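Local atomic coordinates of Pab-dependent poly(a)-specific ribonuclease subunit PAN2 (Neurospora crassa, PDB entry 4CZW), a protein that serves as the catalytic subunit of the PAN2-PAN3 deadenylation complex, shortening the poly(A) tails of messenger RNA by exonucleolytic cleavage that releases 5'-AMP. Residues S412-D417 with L536-N541; Q69-A74 with L85-D90; L585-W590 with E632-K637; Y591-D596 with Y615-E620. All coordinates share one frame; numbering follows the deposited sequence.

Overall arrangement
The chain joins a ubiquitin-protease-like scaffold to an exonuclease domain, and the four contacts illustrate how packing chemistry follows place in the fold. Interactions 1 and 2 are buried and touch each other, their centres 13 Å apart: interaction 1 is a purely aliphatic seam against helix 529-541, whereas interaction 2 adds a zinc ligand and a bridging water to a close helix approach. Interactions 3 and 4 lie on the nuclease side, with centres 10 Å apart, and share helix 585-592; one meets helix 627-634 through largely buried apolar groups, the other meets helix 604-623 at the surface through a lysine stem. Nearest atoms of interactions 2 and 3 are about 27 Å apart.

Interaction 1 of 4, residues S412-D417 with L536-N541; sequences SVLFRD and LWVLVN
At the packing of short helix 412-415 on helix 529-541, an element of the RNase H-like exonuclease domain, Val-413 and Leu-414 meet Val-538 and Leu-539. The short helix has few firm backbone bonds, yet Val-413 and Leu-414 are buried against the more regular partner. Leu-414 carries most of the contact. Its CD1 stands 3.8 Å from Val-538 CG1 and also 3.8 Å from Leu-539 CD2, so one methyl touches two consecutive side chains. The other branch, CD2, comes to 4.1 Å from Leu-539 CG. With CG opposite the carbonyl carbon (chi1 -63°) and the second torsion extended, the leucine reaches across both partners at a slant. Val-413 behaves differently: it slides past Val-538 in the opposite sense, its CG1 lying 4.1 Å from Val-538 CG2.

Next to this seam, Asn-541 ND2 sits over the centre of the Trp-537 ring while donating a hydrogen bond to Trp-537 O. The Trp-537 ring also meets Tyr-87, linking this helix to the protease-like domain. Because only aliphatic carbons, nearly all of them methyls, meet between the two segments, cohesion there rests on dispersion and exclusion of water, which are tolerant of direction.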
# COMPACT_ATOMS: atom_id res chain seq x y z
N SER A 412 -14.12 8.54 14.98
CA SER A 412 -15.45 8.06 15.33
C SER A 412 -15.52 6.55 15.51
O SER A 412 -16.41 6.04 16.20
CB SER A 412 -16.47 8.49 14.27
OG SER A 412 -16.15 7.95 13.01
N VAL A 413 -14.58 5.83 14.90
CA VAL A 413 -14.57 4.37 14.96
C VAL A 413 -14.23 3.89 16.38
O VAL A 413 -14.59 2.78 16.77
CB VAL A 413 -13.56 3.78 13.94
CG1 VAL A 413 -12.13 4.17 14.30
CG2 VAL A 413 -13.71 2.27 13.84
N LEU A 414 -13.55 4.74 17.15
CA LEU A 414 -13.14 4.38 18.50
C LEU A 414 -14.29 4.47 19.50
O LEU A 414 -14.28 3.80 20.53
CB LEU A 414 -12.00 5.29 18.96
CG LEU A 414 -10.68 5.22 18.18
CD1 LEU A 414 -9.68 6.23 18.73
CD2 LEU A 414 -10.10 3.81 18.23
N PHE A 415 -15.29 5.29 19.18
CA PHE A 415 -16.37 5.57 20.12
C PHE A 415 -17.70 4.93 19.72
O PHE A 415 -18.64 4.89 20.51
CB PHE A 415 -16.56 7.08 20.27
CG PHE A 415 -15.29 7.83 20.54
CD1 PHE A 415 -14.73 7.84 21.81
CD2 PHE A 415 -14.65 8.52 19.53
CE1 PHE A 415 -13.56 8.53 22.06
CE2 PHE A 415 -13.47 9.22 19.78
CZ PHE A 415 -12.93 9.22 21.04
N ARG A 416 -17.77 4.42 18.49
CA ARG A 416 -19.01 3.86 17.97
C ARG A 416 -19.34 2.51 18.60
O ARG A 416 -18.45 1.68 18.81
CB ARG A 416 -18.94 3.73 16.45
CG ARG A 416 -20.24 3.25 15.81
CD ARG A 416 -20.17 3.30 14.29
NE ARG A 416 -20.04 4.67 13.79
CZ ARG A 416 -18.90 5.20 13.37
NH1 ARG A 416 -17.78 4.49 13.38
NH2 ARG A 416 -18.87 6.45 12.93
N ASP A 417 -20.62 2.30 18.89
CA ASP A 417 -21.08 1.04 19.47
C ASP A 417 -22.09 0.34 18.56
O ASP A 417 -23.18 0.87 18.32
CB ASP A 417 -21.69 1.27 20.85
CG ASP A 417 -22.13 -0.02 21.52
OD1 ASP A 417 -21.55 -1.08 21.20
OD2 ASP A 417 -23.04 0.03 22.37
N LEU A 536 -6.96 0.45 15.54
CA LEU A 536 -5.54 0.41 15.86
C LEU A 536 -4.76 1.41 15.02
O LEU A 536 -3.83 2.05 15.51
CB LEU A 536 -4.98 -1.00 15.65
CG LEU A 536 -5.69 -2.12 16.43
CD1 LEU A 536 -5.00 -3.45 16.19
CD2 LEU A 536 -5.73 -1.78 17.91
N TRP A 537 -5.14 1.54 13.75
CA TRP A 537 -4.47 2.47 12.84
C TRP A 537 -4.66 3.91 13.28
O TRP A 537 -3.74 4.72 13.19
CB TRP A 537 -4.98 2.28 11.41
CG TRP A 537 -4.27 3.14 10.41
CD1 TRP A 537 -3.04 2.93 9.86
CD2 TRP A 537 -4.76 4.36 9.83
NE1 TRP A 537 -2.73 3.94 8.98
CE2 TRP A 537 -3.77 4.83 8.94
CE3 TRP A 537 -5.94 5.10 9.97
CZ2 TRP A 537 -3.92 6.00 8.21
CZ3 TRP A 537 -6.09 6.26 9.23
CH2 TRP A 537 -5.08 6.70 8.36
N VAL A 538 -5.86 4.23 13.74
CA VAL A 538 -6.16 5.56 14.25
C VAL A 538 -5.34 5.86 15.50
O VAL A 538 -4.76 6.93 15.64
CB VAL A 538 -7.67 5.73 14.56
CG1 VAL A 538 -7.92 6.96 15.41
CG2 VAL A 538 -8.47 5.80 13.27
N LEU A 539 -5.29 4.88 16.40
CA LEU A 539 -4.55 5.02 17.66
C LEU A 539 -3.07 5.28 17.43
O LEU A 539 -2.43 6.00 18.19
CB LEU A 539 -4.75 3.78 18.53
CG LEU A 539 -6.15 3.58 19.11
CD1 LEU A 539 -6.27 2.23 19.79
CD2 LEU A 539 -6.50 4.71 20.07
N VAL A 540 -2.52 4.68 16.37
CA VAL A 540 -1.12 4.90 16.02
C VAL A 540 -0.90 6.34 15.56
O VAL A 540 0.04 7.00 16.01
CB VAL A 540 -0.66 3.93 14.91
CG1 VAL A 540 0.73 4.31 14.41
CG2 VAL A 540 -0.67 2.50 15.41
N ASN A 541 -1.77 6.81 14.68
CA ASN A 541 -1.64 8.16 14.13
C ASN A 541 -2.06 9.25 15.12
O ASN A 541 -1.77 10.43 14.91
CB ASN A 541 -2.46 8.30 12.85
CG ASN A 541 -1.81 7.60 11.67
OD1 ASN A 541 -0.85 8.11 11.08
ND2 ASN A 541 -2.31 6.42 11.32

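Interaction 2 of 4, residues Q69-A74 with L85-D90; sequences QHAATA and LGYVFD. With ZN (zinc ion), chain B.
Ala-71 and Gly-86 bring the apolar part of this contact together, where the end of helix 61-71 passes close to helix 81-94. Gly-86 has no side chain, and the backbones come near enough for Ala-71 CA and Gly-86 CA to be 5.5 Å apart. The alanine methyl rests on bare backbone, with Ala-71 CB 4.1 Å from Gly-86 CA. The same methyl approaches the neighbouring aromatic ring, lying 4.3 Å from Tyr-87 CE1.

Polar contact runs through a water. It donates to Ala-71 O at 2.6 Å and is also hydrogen-bonded to Tyr-87 OH, so the phenol end is tied to the last turn of helix 61-71 although the two groups do not bond directly. The Tyr-87 ring also meets that of Tyr-533 in the nuclease domain.

Metal coordination gives this region its character: it is a zinc site of three cysteines and one histidine in the pseudo-UCH domain, which is predicted to be catalytically inactive and to act as a scaffold. His-70 NE2 binds zinc at 2.0 Å, and Cys-75, Cys-80 and Cys-83 complete the shell. The imidazole is swung opposite the backbone N (chi1 170°), which carries it to the metal.

Hydrogen bonds from the backbone and side chain of Thr-73 converge on the carbonyl of the ligand residue. Thr-73 OG1 donates to His-70 O at 2.6 Å, in the carbonyl plane, and Thr-73 N donates to the same oxygen. The threonine hydroxyl oxygen is also bonded to Cys-75 N, as in an ST turn, connecting two of the zinc ligands through a single threonine.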
# COMPACT_ATOMS: atom_id res chain seq x y z
N GLN A 69 -5.91 10.65 2.49
CA GLN A 69 -7.04 11.55 2.74
C GLN A 69 -8.34 10.76 2.86
O GLN A 69 -9.27 11.20 3.53
CB GLN A 69 -7.16 12.60 1.64
CG GLN A 69 -5.96 13.54 1.52
CD GLN A 69 -5.81 14.47 2.70
OE1 GLN A 69 -6.75 14.68 3.47
NE2 GLN A 69 -4.62 15.03 2.86
N HIS A 70 -8.40 9.60 2.21
CA HIS A 70 -9.58 8.75 2.28
C HIS A 70 -9.53 7.82 3.48
O HIS A 70 -10.53 7.65 4.19
CB HIS A 70 -9.73 7.92 1.00
CG HIS A 70 -10.78 6.86 1.10
ND1 HIS A 70 -12.13 7.15 1.06
CD2 HIS A 70 -10.68 5.52 1.25
CE1 HIS A 70 -12.82 6.03 1.18
NE2 HIS A 70 -11.97 5.02 1.30
N ALA A 71 -8.38 7.20 3.71
CA ALA A 71 -8.21 6.25 4.81
C ALA A 71 -8.43 6.92 6.16
O ALA A 71 -8.82 6.27 7.13
CB ALA A 71 -6.83 5.62 4.75
N ALA A 72 -8.18 8.22 6.23
CA ALA A 72 -8.31 8.97 7.47
C ALA A 72 -9.76 9.34 7.78
O ALA A 72 -10.04 9.94 8.82
CB ALA A 72 -7.45 10.23 7.41
N THR A 73 -10.67 8.99 6.88
CA THR A 73 -12.09 9.29 7.09
C THR A 73 -12.75 8.21 7.94
O THR A 73 -12.07 7.32 8.47
CB THR A 73 -12.85 9.41 5.76
OG1 THR A 73 -12.93 8.13 5.12
CG2 THR A 73 -12.16 10.40 4.83
N ALA A 74 -14.07 8.28 8.06
CA ALA A 74 -14.82 7.33 8.88
C ALA A 74 -15.26 6.12 8.06
O ALA A 74 -16.13 5.36 8.49
CB ALA A 74 -16.03 8.01 9.50
N LEU A 85 -4.83 0.74 0.68
CA LEU A 85 -3.73 1.45 0.04
C LEU A 85 -3.13 2.48 0.99
O LEU A 85 -1.91 2.65 1.04
CB LEU A 85 -4.19 2.13 -1.25
CG LEU A 85 -3.95 1.36 -2.55
CD1 LEU A 85 -4.51 2.13 -3.73
CD2 LEU A 85 -2.47 1.11 -2.75
N GLY A 86 -3.99 3.16 1.74
CA GLY A 86 -3.55 4.14 2.71
C GLY A 86 -2.75 3.49 3.82
O GLY A 86 -1.76 4.06 4.30
N TYR A 87 -3.17 2.30 4.24
CA TYR A 87 -2.49 1.56 5.29
C TYR A 87 -1.08 1.16 4.86
O TYR A 87 -0.12 1.33 5.61
CB TYR A 87 -3.29 0.31 5.68
CG TYR A 87 -4.70 0.59 6.15
CD1 TYR A 87 -5.04 1.81 6.73
CD2 TYR A 87 -5.70 -0.36 6.01
CE1 TYR A 87 -6.33 2.07 7.15
CE2 TYR A 87 -6.99 -0.12 6.43
CZ TYR A 87 -7.30 1.10 7.00
OH TYR A 87 -8.59 1.35 7.42
N VAL A 88 -0.97 0.64 3.64
CA VAL A 88 0.31 0.22 3.09
C VAL A 88 1.24 1.41 2.90
O VAL A 88 2.42 1.35 3.23
CB VAL A 88 0.14 -0.52 1.75
CG1 VAL A 88 1.49 -0.88 1.16
CG2 VAL A 88 -0.70 -1.77 1.95
N PHE A 89 0.70 2.50 2.36
CA PHE A 89 1.47 3.72 2.15
C PHE A 89 1.96 4.28 3.48
O PHE A 89 3.07 4.80 3.57
CB PHE A 89 0.64 4.77 1.41
CG PHE A 89 0.36 4.42 -0.02
CD1 PHE A 89 1.03 3.39 -0.65
CD2 PHE A 89 -0.59 5.13 -0.74
CE1 PHE A 89 0.76 3.07 -1.97
CE2 PHE A 89 -0.86 4.82 -2.06
CZ PHE A 89 -0.18 3.79 -2.68
N ASP A 90 1.11 4.17 4.50
CA ASP A 90 1.45 4.66 5.83
C ASP A 90 2.59 3.84 6.43
O ASP A 90 3.46 4.38 7.10
CB ASP A 90 0.22 4.60 6.74
CG ASP A 90 0.38 5.45 7.98
OD1 ASP A 90 1.15 6.43 7.94
OD2 ASP A 90 -0.28 5.14 9.00
ZN ZN B . -12.34 3.33 2.36
O HOH W 1 -9.41 3.70 7.14

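Interaction 3 of 4, residues L585-W590 with E632-K637; sequences LAFLAW and EALYKK
Phe-587 and Leu-588, neighbours on helix 585-592, both touch the side chain of Leu-634, and every contact across the two segments is apolar. The aromatic part is an edge contact: Leu-634 CD2 lies in the plane of the phenyl ring, 3.6 Å from Phe-587 CE2, with Phe-587 CD2 next at 4.0 Å. The ring is carried out from the helix by a first torsion that sets CG opposite the backbone N (chi1 -173°), and the two side chains slide past one another in opposite senses. The aliphatic part is arranged otherwise. Leu-588 and Leu-634 cross at about a right angle, and the methyl Leu-588 CD2 is 4.0 Å from both Leu-634 CD1 and Leu-634 CD2.

This is helix packing within the nuclease part of the chain, where helix 627-634, close to the end of the modelled chain, lies against helix 585-592. Tyr-591 packs beside it, its ring on Leu-634 and its hydroxyl near the methyl of Ala-633. Leu-588 also packs on Leu-614 of helix 604-623, so its side chain joins three helices.

Hydrogen bonds run within the helix or to the surroundings, none between the two segments. Helix 585-592 is held by Ala-589 N to Leu-585 O and Trp-590 N to Ala-586 O. Just past Leu-634 the chain leaves its helix, and Tyr-635 OH bonds to Phe-574 O while the Tyr-635 ring receives a cation-pi contact from Lys-576.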
# COMPACT_ATOMS: atom_id res chain seq x y z
N LEU A 585 6.55 -13.83 29.46
CA LEU A 585 5.57 -13.03 30.18
C LEU A 585 5.15 -13.73 31.47
O LEU A 585 4.93 -13.08 32.49
CB LEU A 585 4.34 -12.78 29.30
CG LEU A 585 3.17 -12.03 29.95
CD1 LEU A 585 3.50 -10.56 30.14
CD2 LEU A 585 1.89 -12.20 29.14
N ALA A 586 5.06 -15.05 31.41
CA ALA A 586 4.65 -15.85 32.56
C ALA A 586 5.68 -15.81 33.68
O ALA A 586 5.33 -15.73 34.85
CB ALA A 586 4.38 -17.29 32.13
N PHE A 587 6.96 -15.87 33.30
CA PHE A 587 8.04 -15.86 34.28
C PHE A 587 8.14 -14.50 34.96
O PHE A 587 8.34 -14.42 36.17
CB PHE A 587 9.37 -16.23 33.62
CG PHE A 587 10.49 -16.41 34.60
CD1 PHE A 587 10.71 -17.63 35.21
CD2 PHE A 587 11.34 -15.35 34.92
CE1 PHE A 587 11.74 -17.80 36.11
CE2 PHE A 587 12.37 -15.51 35.82
CZ PHE A 587 12.57 -16.74 36.42
N LEU A 588 8.02 -13.44 34.18
CA LEU A 588 8.07 -12.08 34.71
C LEU A 588 6.91 -11.83 35.66
O LEU A 588 7.06 -11.16 36.68
CB LEU A 588 8.06 -11.05 33.58
CG LEU A 588 9.33 -10.94 32.73
CD1 LEU A 588 9.14 -9.93 31.61
CD2 LEU A 588 10.52 -10.58 33.59
N ALA A 589 5.74 -12.38 35.33
CA ALA A 589 4.56 -12.24 36.17
C ALA A 589 4.71 -13.06 37.45
O ALA A 589 4.21 -12.67 38.51
CB ALA A 589 3.31 -12.66 35.41
N TRP A 590 5.41 -14.18 37.35
CA TRP A 590 5.59 -15.07 38.49
C TRP A 590 6.65 -14.55 39.46
O TRP A 590 6.53 -14.74 40.67
CB TRP A 590 5.97 -16.48 38.00
CG TRP A 590 6.32 -17.43 39.11
CD1 TRP A 590 5.46 -18.00 40.00
CD2 TRP A 590 7.62 -17.92 39.44
NE1 TRP A 590 6.15 -18.82 40.87
CE2 TRP A 590 7.48 -18.79 40.54
CE3 TRP A 590 8.90 -17.72 38.90
CZ2 TRP A 590 8.56 -19.45 41.12
CZ3 TRP A 590 9.97 -18.38 39.48
CH2 TRP A 590 9.79 -19.23 40.58
N GLU A 632 19.59 -8.31 37.64
CA GLU A 632 20.62 -9.30 37.91
C GLU A 632 20.02 -10.58 38.48
O GLU A 632 20.43 -11.69 38.14
CB GLU A 632 21.67 -8.75 38.88
CG GLU A 632 22.58 -7.68 38.28
CD GLU A 632 23.51 -8.23 37.21
OE1 GLU A 632 23.80 -9.45 37.25
OE2 GLU A 632 23.94 -7.45 36.34
N ALA A 633 19.03 -10.41 39.36
CA ALA A 633 18.37 -11.54 40.00
C ALA A 633 17.59 -12.37 38.99
O ALA A 633 17.49 -13.59 39.12
CB ALA A 633 17.46 -11.06 41.11
N LEU A 634 17.03 -11.70 37.99
CA LEU A 634 16.29 -12.37 36.92
C LEU A 634 17.19 -13.32 36.14
O LEU A 634 16.73 -14.35 35.63
CB LEU A 634 15.68 -11.35 35.97
CG LEU A 634 14.26 -10.86 36.28
CD1 LEU A 634 13.91 -9.65 35.42
CD2 LEU A 634 13.26 -11.98 36.07
N TYR A 635 18.47 -12.98 36.05
CA TYR A 635 19.42 -13.80 35.31
C TYR A 635 20.42 -14.48 36.24
O TYR A 635 21.54 -13.99 36.43
CB TYR A 635 20.15 -12.96 34.26
CG TYR A 635 19.26 -12.42 33.16
CD1 TYR A 635 18.57 -11.22 33.31
CD2 TYR A 635 19.09 -13.12 31.96
CE1 TYR A 635 17.76 -10.73 32.31
CE2 TYR A 635 18.28 -12.63 30.96
CZ TYR A 635 17.61 -11.44 31.13
OH TYR A 635 16.80 -10.95 30.13
N LYS A 636 20.01 -15.60 36.83
CA LYS A 636 20.88 -16.39 37.70
C LYS A 636 20.81 -17.87 37.35
O LYS A 636 21.83 -18.56 37.31
CB LYS A 636 20.52 -16.18 39.17
CG LYS A 636 20.86 -14.79 39.69
CD LYS A 636 22.35 -14.52 39.57
CE LYS A 636 22.69 -13.13 40.08
NZ LYS A 636 24.15 -12.86 39.95
N LYS A 637 19.60 -18.36 37.11
CA LYS A 637 19.42 -19.76 36.75
C LYS A 637 18.70 -19.89 35.41
O LYS A 637 18.34 -18.89 34.79
CB LYS A 637 18.65 -20.50 37.85
CG LYS A 637 19.30 -20.38 39.23
CD LYS A 637 18.40 -20.95 40.32
CE LYS A 637 19.03 -20.79 41.70
NZ LYS A 637 18.09 -21.27 42.75

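Interaction 4 of 4, residues Y591-D596 with Y615-E620; sequences YLLKED and YRKYEE
Leu-593 and Lys-617 cross obliquely, the leucine laid against the aliphatic stem of the lysine. One methyl does the touching: Leu-593 CD2 is 3.7 Å from Lys-617 CG and 4.0 Å from Lys-617 CE. The bend at the second torsion of the lysine (chi2 -63°) turns the outer part of the chain back, so that CE as well as CG lies against the same methyl. Farther along, Lys-617 CE comes to 4.0 Å from Leu-592 O. Leu-592 also points its CB toward helix 604-623, where its side chain packs on Leu-614 and Phe-621.

The charged end of the lysine has a different direction. Lys-617 NZ and Glu-620 OE1 form a long salt bridge of 3.7 Å one turn along the helix, so the stem serves the apolar contact while the ammonium group turns to its own helix. A firmer pair flanks it: Arg-616 NH1 donates to Glu-619 OE1 at 2.8 Å, with the acceptor in the guanidinium plane but approached from 43° above the plane of the carboxylate. Arg-616 NE makes a salt bridge with Glu-487, and NH2 bonds to Gly-482 O, so partners outside this helix help to fix the guanidinium group.

Lys-594, with positive phi, turns the chain away after helix 585-592, and a backbone bond joins Ala-589 and Glu-595. The contact thus lies at the surface, where the end of that helix meets helix 604-623, with helix 627-634 alongside both: its Val-630 touches Leu-592, and its Phe-627 meets Tyr-618 edge-to-face.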
# COMPACT_ATOMS: atom_id res chain seq x y z
N TYR A 591 7.67 -13.90 38.92
CA TYR A 591 8.80 -13.47 39.73
C TYR A 591 8.63 -12.05 40.27
O TYR A 591 9.12 -11.74 41.36
CB TYR A 591 10.09 -13.56 38.91
CG TYR A 591 11.35 -13.32 39.72
CD1 TYR A 591 11.88 -14.32 40.53
CD2 TYR A 591 12.01 -12.10 39.69
CE1 TYR A 591 13.02 -14.12 41.27
CE2 TYR A 591 13.16 -11.88 40.43
CZ TYR A 591 13.66 -12.90 41.22
OH TYR A 591 14.80 -12.69 41.96
N LEU A 592 7.94 -11.20 39.52
CA LEU A 592 7.79 -9.80 39.91
C LEU A 592 6.42 -9.50 40.50
O LEU A 592 6.27 -8.56 41.28
CB LEU A 592 8.05 -8.89 38.70
CG LEU A 592 9.41 -9.05 38.01
CD1 LEU A 592 9.51 -8.10 36.83
CD2 LEU A 592 10.55 -8.82 38.99
N LEU A 593 5.42 -10.29 40.13
CA LEU A 593 4.06 -10.06 40.60
C LEU A 593 3.56 -11.21 41.48
O LEU A 593 2.48 -11.11 42.07
CB LEU A 593 3.11 -9.86 39.42
CG LEU A 593 3.41 -8.71 38.46
CD1 LEU A 593 2.47 -8.76 37.26
CD2 LEU A 593 3.29 -7.38 39.17
N LYS A 594 4.34 -12.28 41.55
CA LYS A 594 3.95 -13.49 42.26
C LYS A 594 2.60 -14.02 41.78
O LYS A 594 1.74 -14.37 42.59
CB LYS A 594 3.91 -13.25 43.78
CG LYS A 594 5.27 -13.27 44.46
CD LYS A 594 5.65 -11.89 44.98
CE LYS A 594 6.87 -11.96 45.87
NZ LYS A 594 7.31 -10.61 46.33
N GLU A 595 2.42 -14.06 40.47
CA GLU A 595 1.16 -14.52 39.88
C GLU A 595 1.36 -15.69 38.93
O GLU A 595 2.38 -15.77 38.24
CB GLU A 595 0.47 -13.37 39.14
CG GLU A 595 0.10 -12.19 40.02
CD GLU A 595 -0.66 -11.12 39.25
OE1 GLU A 595 -1.10 -11.40 38.12
OE2 GLU A 595 -0.81 -10.00 39.78
N ASP A 596 0.39 -16.59 38.90
CA ASP A 596 0.37 -17.67 37.92
C ASP A 596 -0.66 -17.35 36.85
O ASP A 596 -1.86 -17.48 37.08
CB ASP A 596 0.07 -19.01 38.59
CG ASP A 596 0.24 -20.18 37.64
OD1 ASP A 596 0.86 -20.01 36.58
OD2 ASP A 596 -0.24 -21.29 37.97
N TYR A 615 5.16 -3.23 33.72
CA TYR A 615 5.76 -1.93 33.41
C TYR A 615 5.70 -1.00 34.62
O TYR A 615 6.61 -0.21 34.85
CB TYR A 615 5.07 -1.27 32.22
CG TYR A 615 5.58 0.12 31.94
CD1 TYR A 615 6.82 0.32 31.35
CD2 TYR A 615 4.82 1.24 32.27
CE1 TYR A 615 7.30 1.60 31.10
CE2 TYR A 615 5.29 2.52 32.03
CZ TYR A 615 6.53 2.69 31.44
OH TYR A 615 7.00 3.96 31.19
N ARG A 616 4.62 -1.10 35.39
CA ARG A 616 4.47 -0.28 36.59
C ARG A 616 5.50 -0.68 37.64
O ARG A 616 6.04 0.18 38.35
CB ARG A 616 3.06 -0.40 37.16
CG ARG A 616 1.98 0.20 36.26
CD ARG A 616 2.35 1.61 35.83
NE ARG A 616 1.33 2.21 34.98
CZ ARG A 616 1.48 3.36 34.33
NH1 ARG A 616 2.62 4.03 34.42
NH2 ARG A 616 0.49 3.83 33.58
N LYS A 617 5.79 -1.97 37.73
CA LYS A 617 6.84 -2.47 38.60
C LYS A 617 8.20 -1.94 38.14
O LYS A 617 9.06 -1.61 38.96
CB LYS A 617 6.85 -4.00 38.63
CG LYS A 617 5.76 -4.61 39.48
CD LYS A 617 5.91 -4.21 40.94
CE LYS A 617 4.83 -4.84 41.80
NZ LYS A 617 4.95 -4.42 43.22
N TYR A 618 8.38 -1.88 36.83
CA TYR A 618 9.61 -1.36 36.24
C TYR A 618 9.82 0.10 36.61
O TYR A 618 10.95 0.52 36.89
CB TYR A 618 9.59 -1.53 34.72
CG TYR A 618 10.67 -0.77 34.00
CD1 TYR A 618 12.00 -1.12 34.13
CD2 TYR A 618 10.35 0.31 33.18
CE1 TYR A 618 13.00 -0.42 33.47
CE2 TYR A 618 11.34 1.01 32.51
CZ TYR A 618 12.66 0.64 32.66
OH TYR A 618 13.64 1.34 32.00
N GLU A 619 8.74 0.88 36.60
CA GLU A 619 8.81 2.28 36.98
C GLU A 619 9.21 2.43 38.45
O GLU A 619 9.95 3.34 38.81
CB GLU A 619 7.48 2.98 36.72
CG GLU A 619 7.15 3.18 35.25
CD GLU A 619 5.96 4.10 35.04
OE1 GLU A 619 5.01 4.04 35.85
OE2 GLU A 619 5.99 4.89 34.07
N GLU A 620 8.70 1.53 39.28
CA GLU A 620 9.02 1.54 40.71
C GLU A 620 10.49 1.19 40.94
O GLU A 620 11.16 1.81 41.77
CB GLU A 620 8.13 0.56 41.47
CG GLU A 620 6.65 0.90 41.41
CD GLU A 620 5.78 -0.13 42.11
OE1 GLU A 620 6.35 -1.00 42.81
OE2 GLU A 620 4.55 -0.08 41.95